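Local coordinates for putative branched-chain amino acid ABC transporter, periplasmic branched-chain amino acid-binding protein (Pseudomonas protegens Pf-5, PDB 4RU0) that probably captures branched-chain amino acids or related solutes in the periplasm and delivers them to an ABC transporter for uptake, at residues A[36-42]-A[54-58]; A[61-65]-A[75-79]. All coordinates share one frame; numbering follows the deposited sequence.

Contacts 1 and 2 both pack helix 47-67 on a parallel pair of strands, 34-40 and 76-82, in one beta-alpha-beta unit of the periplasmic binding protein fold. They come in series along the chain: contact 1 sets the first strand against the middle of the helix, and contact 2 sets the last turns of the helix against the start of the second strand. Their centres lie about 12 Å apart, and they meet directly through strand pairing, with F36 N 2.8 Å from V77 O, and through packing of L38 on W78. Contact 1 holds Y41, which lines the pocket occupied here by 3,6,9,12,15-pentaoxaheptadecane, whereas contact 2 lies farther along the helix, near its C-terminal end.

Contact 1 of 2, residues A[36-42]-A[54-58]; sequences FPLATYR and WAGMI
T40 and W54 bring the two backbones nearest, 6.8 Å from CA to CA, where strand 36-40 runs antiparallel (170°) to helix 54-58 with the axes 10.4 Å apart. W54 carries most of the join. Its NE1 gives a nearly straight hydrogen bond of 2.8 Å to Y41 O; the oxygen lies in the indole plane, while the donor stands above the carbonyl plane. T40 lies over one indole face, its CB 3.4 Å from the centroid of the five-membered ring in a CH-pi contact, and its OG1 is bonded to E80. Y41 holds CG between its backbone N and carbonyl carbon (chi1 40°), which swings the phenol across the end of the indole: W54 CZ2 points into the tyrosine face in a T-shaped stack, planes at 84° and centroids 4.7 Å apart. W54 CD1 also sits over the guanidinium of R42, the planes steeply tilted; this arginine is salt-bridged to E80 and D315. Further back, L38 CD1 meets I58 CG1 at 3.9 Å, and the selenium of M57, a selenomethionine, rests near L38 CD2. An alanine in place of W54 would remove the indole, and would probably leave Y41 O without this donor and one phenol face without its packing partner. This is the first strand-helix step of a beta-alpha-beta unit, with Y41, just past the strand's C-terminal end, lining the pocket that holds 3,6,9,12,15-pentaoxaheptadecane.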
loop_
_atom_site.group_PDB
_atom_site.type_symbol
_atom_site.label_atom_id
_atom_site.label_comp_id
_atom_site.label_asym_id
_atom_site.label_seq_id
_atom_site.Cartn_x
_atom_site.Cartn_y
_atom_site.Cartn_z
ATOM N N PHE A 36 7.165 -7.515 17.516
ATOM C CA PHE A 36 6.851 -7.032 16.183
ATOM C C PHE A 36 7.165 -8.121 15.168
ATOM O O PHE A 36 8.293 -8.209 14.687
ATOM C CB PHE A 36 7.649 -5.767 15.872
ATOM C CG PHE A 36 6.998 -4.865 14.868
ATOM C CD1 PHE A 36 6.361 -3.702 15.278
ATOM C CD2 PHE A 36 7.027 -5.171 13.515
ATOM C CE1 PHE A 36 5.766 -2.861 14.359
ATOM C CE2 PHE A 36 6.429 -4.337 12.586
ATOM C CZ PHE A 36 5.797 -3.179 13.008
ATOM N N PRO A 37 6.171 -8.964 14.852
ATOM C CA PRO A 37 6.391 -10.077 13.925
ATOM C C PRO A 37 6.737 -9.579 12.522
ATOM O O PRO A 37 6.132 -8.618 12.038
ATOM C CB PRO A 37 5.049 -10.816 13.941
ATOM C CG PRO A 37 4.054 -9.790 14.354
ATOM C CD PRO A 37 4.772 -8.887 15.304
ATOM N N LEU A 38 7.717 -10.218 11.890
ATOM C CA LEU A 38 8.126 -9.838 10.543
ATOM C C LEU A 38 8.030 -11.019 9.582
ATOM O O LEU A 38 8.853 -11.933 9.619
ATOM C CB LEU A 38 9.549 -9.276 10.550
ATOM C CG LEU A 38 9.715 -7.947 11.290
ATOM C CD1 LEU A 38 11.145 -7.445 11.186
ATOM C CD2 LEU A 38 8.737 -6.905 10.758
ATOM N N ALA A 39 7.008 -10.995 8.732
ATOM C CA ALA A 39 6.819 -12.028 7.720
ATOM C C ALA A 39 7.505 -11.600 6.428
ATOM O O ALA A 39 7.009 -10.731 5.709
ATOM C CB ALA A 39 5.335 -12.292 7.487
ATOM N N THR A 40 8.653 -12.205 6.143
ATOM C CA THR A 40 9.508 -11.729 5.061
ATOM C C THR A 40 9.898 -12.835 4.094
ATOM O O THR A 40 9.863 -14.018 4.442
ATOM C CB THR A 40 10.804 -11.093 5.613
ATOM O OG1 THR A 40 11.573 -12.094 6.293
ATOM C CG2 THR A 40 10.486 -9.956 6.577
ATOM N N TYR A 41 10.264 -12.445 2.877
ATOM C CA TYR A 41 10.857 -13.380 1.933
ATOM C C TYR A 41 12.255 -12.922 1.533
ATOM O O TYR A 41 12.455 -11.773 1.141
ATOM C CB TYR A 41 9.972 -13.561 0.688
ATOM C CG TYR A 41 9.317 -12.304 0.153
ATOM C CD1 TYR A 41 9.975 -11.480 -0.754
ATOM C CD2 TYR A 41 8.022 -11.959 0.527
ATOM C CE1 TYR A 41 9.371 -10.338 -1.254
ATOM C CE2 TYR A 41 7.412 -10.821 0.033
ATOM C CZ TYR A 41 8.089 -10.013 -0.856
ATOM O OH TYR A 41 7.482 -8.879 -1.343
ATOM N N ARG A 42 13.221 -13.829 1.654
ATOM C CA ARG A 42 14.595 -13.555 1.248
ATOM C C ARG A 42 15.087 -14.619 0.279
ATOM O O ARG A 42 16.267 -14.677 -0.056
ATOM C CB ARG A 42 15.512 -13.481 2.467
ATOM C CG ARG A 42 15.217 -12.294 3.360
ATOM C CD ARG A 42 16.072 -12.304 4.608
ATOM N NE ARG A 42 15.833 -11.116 5.421
ATOM C CZ ARG A 42 16.405 -9.936 5.201
ATOM N NH1 ARG A 42 17.251 -9.788 4.189
ATOM N NH2 ARG A 42 16.131 -8.907 5.993
ATOM N N TRP A 54 12.084 -5.046 3.880
ATOM C CA TRP A 54 12.328 -5.498 5.249
ATOM C C TRP A 54 13.345 -4.594 5.933
ATOM O O TRP A 54 13.191 -4.253 7.109
ATOM C CB TRP A 54 12.812 -6.956 5.286
ATOM C CG TRP A 54 12.209 -7.875 4.250
ATOM C CD1 TRP A 54 12.865 -8.851 3.551
ATOM C CD2 TRP A 54 10.844 -7.908 3.796
ATOM N NE1 TRP A 54 11.996 -9.487 2.695
ATOM C CE2 TRP A 54 10.752 -8.926 2.825
ATOM C CE3 TRP A 54 9.693 -7.179 4.117
ATOM C CZ2 TRP A 54 9.561 -9.230 2.172
ATOM C CZ3 TRP A 54 8.516 -7.479 3.465
ATOM C CH2 TRP A 54 8.456 -8.497 2.505
ATOM N N ALA A 55 14.373 -4.200 5.186
ATOM C CA ALA A 55 15.419 -3.331 5.711
ATOM C C ALA A 55 14.844 -1.988 6.153
ATOM O O ALA A 55 15.336 -1.375 7.102
ATOM C CB ALA A 55 16.509 -3.128 4.674
ATOM N N GLY A 56 13.796 -1.541 5.466
ATOM C CA GLY A 56 13.101 -0.322 5.842
ATOM C C GLY A 56 12.377 -0.472 7.170
ATOM O O GLY A 56 12.450 0.407 8.030
HETATM N N MSE A 57 11.656 -1.569 7.312
HETATM C CA MSE A 57 10.965 -1.841 8.538
HETATM C C MSE A 57 11.937 -2.026 9.671
HETATM O O MSE A 57 11.742 -1.460 10.751
HETATM C CB MSE A 57 10.201 -3.132 8.311
HETATM C CG MSE A 57 8.821 -2.888 7.726
HETATM SE SE MSE A 57 8.030 -4.601 7.230
HETATM C CE MSE A 57 6.386 -4.325 8.236
ATOM N N ILE A 58 12.992 -2.786 9.446
ATOM C CA ILE A 58 13.932 -3.026 10.510
ATOM C C ILE A 58 14.636 -1.749 10.974
ATOM O O ILE A 58 14.691 -1.483 12.162
ATOM C CB ILE A 58 14.965 -4.095 10.102
ATOM C CG1 ILE A 58 14.287 -5.451 9.941
ATOM C CG2 ILE A 58 16.056 -4.212 11.146
ATOM C CD1 ILE A 58 15.040 -6.426 9.069
#

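Contact 2 of 2, residues A[61-65]-A[75-79]; sequences LNYIN and KLVWQ
N65 OD1 accepts the backbone N of L76 at 2.7 Å, and the same amide returns the favour: N65 ND2 donates to L76 O, also at 2.7 Å. Both bonds are moderately straight (154°), and in each the donor lies in the carbonyl plane on a lone pair. Two-point pairing of this kind fixes the amide's rotation, because a flip would set donor against donor and acceptor against acceptor. Strand 34-40 pairs with the neighbouring residues, the backbone of Q34 hydrogen-bonding to those of K75 and V77, so the side-chain amide takes up the N-H and C=O that L76 turns the other way. The backbones run roughly antiparallel, 156° between helix 61-65 and strand 76-79, with axes 8.9 Å apart.

W78 lies alongside. A chi1 of 61° tucks its ring back over its own backbone and brings the indole up against the helix. N65 ND2 comes to the edge of that ring, 3.4 Å from W78 CZ3, with the amide and indole planes close to parallel. L61 lies over one face instead, its CB 4.2 Å from the centroid of the six-membered ring in a CH-pi contact. N62 crosses the far end of the indole at about a right angle, its CG 4.1 Å from W78 CH2.

Beyond the amide, the remaining contacts of L76 with the helix are apolar: L61 CD2 meets L76 CD2 at 3.7 Å, with I64 CG2 on the same leucine methyl. F36 of the first strand packs on both L61 and W78. The chemistry thus divides the work: leucine, isoleucine and indole supply the greasy packing between helix and strand, while one asparagine satisfies both backbone polar groups of L76 and ties the beginning of the strand to the helix in a definite register.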
loop_
_atom_site.group_PDB
_atom_site.type_symbol
_atom_site.label_atom_id
_atom_site.label_comp_id
_atom_site.label_asym_id
_atom_site.label_seq_id
_atom_site.Cartn_x
_atom_site.Cartn_y
_atom_site.Cartn_z
ATOM N N LEU A 61 12.475 0.347 13.061
ATOM C CA LEU A 61 12.264 -0.270 14.369
ATOM C C LEU A 61 13.515 -0.101 15.229
ATOM O O LEU A 61 13.429 0.166 16.431
ATOM C CB LEU A 61 11.912 -1.756 14.233
ATOM C CG LEU A 61 10.560 -2.128 13.616
ATOM C CD1 LEU A 61 10.423 -3.639 13.497
ATOM C CD2 LEU A 61 9.411 -1.554 14.425
ATOM N N ASN A 62 14.674 -0.264 14.598
ATOM C CA ASN A 62 15.950 -0.064 15.265
ATOM C C ASN A 62 16.057 1.359 15.799
ATOM O O ASN A 62 16.419 1.580 16.958
ATOM C CB ASN A 62 17.102 -0.359 14.301
ATOM C CG ASN A 62 18.179 -1.219 14.928
ATOM O OD1 ASN A 62 18.443 -1.130 16.128
ATOM N ND2 ASN A 62 18.802 -2.066 14.117
ATOM N N TYR A 63 15.717 2.313 14.935
ATOM C CA TYR A 63 15.724 3.732 15.264
ATOM C C TYR A 63 14.860 4.050 16.481
ATOM O O TYR A 63 15.296 4.747 17.391
ATOM C CB TYR A 63 15.253 4.552 14.052
ATOM C CG TYR A 63 14.942 5.999 14.363
ATOM C CD1 TYR A 63 15.946 6.958 14.377
ATOM C CD2 TYR A 63 13.642 6.406 14.640
ATOM C CE1 TYR A 63 15.665 8.282 14.665
ATOM C CE2 TYR A 63 13.354 7.724 14.930
ATOM C CZ TYR A 63 14.365 8.658 14.941
ATOM O OH TYR A 63 14.074 9.970 15.229
ATOM N N ILE A 64 13.634 3.534 16.490
ATOM C CA ILE A 64 12.696 3.790 17.582
ATOM C C ILE A 64 13.253 3.325 18.930
ATOM O O ILE A 64 13.089 4.002 19.946
ATOM C CB ILE A 64 11.337 3.103 17.318
ATOM C CG1 ILE A 64 10.617 3.790 16.158
ATOM C CG2 ILE A 64 10.458 3.127 18.560
ATOM C CD1 ILE A 64 10.190 5.211 16.459
ATOM N N ASN A 65 13.926 2.178 18.929
ATOM C CA ASN A 65 14.495 1.621 20.151
ATOM C C ASN A 65 15.675 2.434 20.672
ATOM O O ASN A 65 15.722 2.799 21.844
ATOM C CB ASN A 65 14.939 0.174 19.924
ATOM C CG ASN A 65 13.820 -0.824 20.141
ATOM O OD1 ASN A 65 12.821 -0.527 20.796
ATOM N ND2 ASN A 65 13.988 -2.021 19.595
ATOM N N LYS A 75 10.385 -1.126 24.869
ATOM C CA LYS A 75 11.310 -1.570 23.835
ATOM C C LYS A 75 10.629 -2.504 22.838
ATOM O O LYS A 75 9.652 -3.181 23.165
ATOM C CB LYS A 75 12.521 -2.262 24.467
ATOM C CG LYS A 75 13.330 -1.362 25.398
ATOM C CD LYS A 75 14.440 -2.137 26.105
ATOM C CE LYS A 75 15.232 -1.243 27.055
ATOM N NZ LYS A 75 16.354 -1.982 27.702
ATOM N N LEU A 76 11.155 -2.531 21.619
ATOM C CA LEU A 76 10.588 -3.341 20.549
ATOM C C LEU A 76 11.487 -4.530 20.235
ATOM O O LEU A 76 12.696 -4.377 20.070
ATOM C CB LEU A 76 10.382 -2.496 19.287
ATOM C CG LEU A 76 9.073 -1.721 19.101
ATOM C CD1 LEU A 76 8.643 -1.024 20.380
ATOM C CD2 LEU A 76 9.225 -0.709 17.978
ATOM N N VAL A 77 10.899 -5.716 20.154
ATOM C CA VAL A 77 11.654 -6.895 19.757
ATOM C C VAL A 77 11.004 -7.495 18.515
ATOM O O VAL A 77 9.779 -7.548 18.413
ATOM C CB VAL A 77 11.737 -7.941 20.903
ATOM C CG1 VAL A 77 10.354 -8.321 21.394
ATOM C CG2 VAL A 77 12.518 -9.171 20.465
ATOM N N TRP A 78 11.822 -7.921 17.559
ATOM C CA TRP A 78 11.294 -8.478 16.324
ATOM C C TRP A 78 12.048 -9.728 15.892
ATOM O O TRP A 78 13.190 -9.954 16.299
ATOM C CB TRP A 78 11.339 -7.436 15.205
ATOM C CG TRP A 78 12.721 -6.944 14.882
ATOM C CD1 TRP A 78 13.593 -7.477 13.975
ATOM C CD2 TRP A 78 13.383 -5.814 15.459
ATOM N NE1 TRP A 78 14.759 -6.750 13.956
ATOM C CE2 TRP A 78 14.655 -5.722 14.856
ATOM C CE3 TRP A 78 13.024 -4.868 16.425
ATOM C CZ2 TRP A 78 15.567 -4.725 15.190
ATOM C CZ3 TRP A 78 13.931 -3.878 16.754
ATOM C CH2 TRP A 78 15.188 -3.814 16.138
ATOM N N GLN A 79 11.390 -10.535 15.066
ATOM C CA GLN A 79 11.996 -11.734 14.508
ATOM C C GLN A 79 11.424 -11.999 13.123
ATOM O O GLN A 79 10.259 -11.710 12.857
ATOM C CB GLN A 79 11.768 -12.945 15.420
ATOM C CG GLN A 79 12.604 -14.165 15.040
ATOM C CD GLN A 79 12.419 -15.333 15.992
ATOM O OE1 GLN A 79 11.334 -15.545 16.534
ATOM N NE2 GLN A 79 13.485 -16.098 16.199
#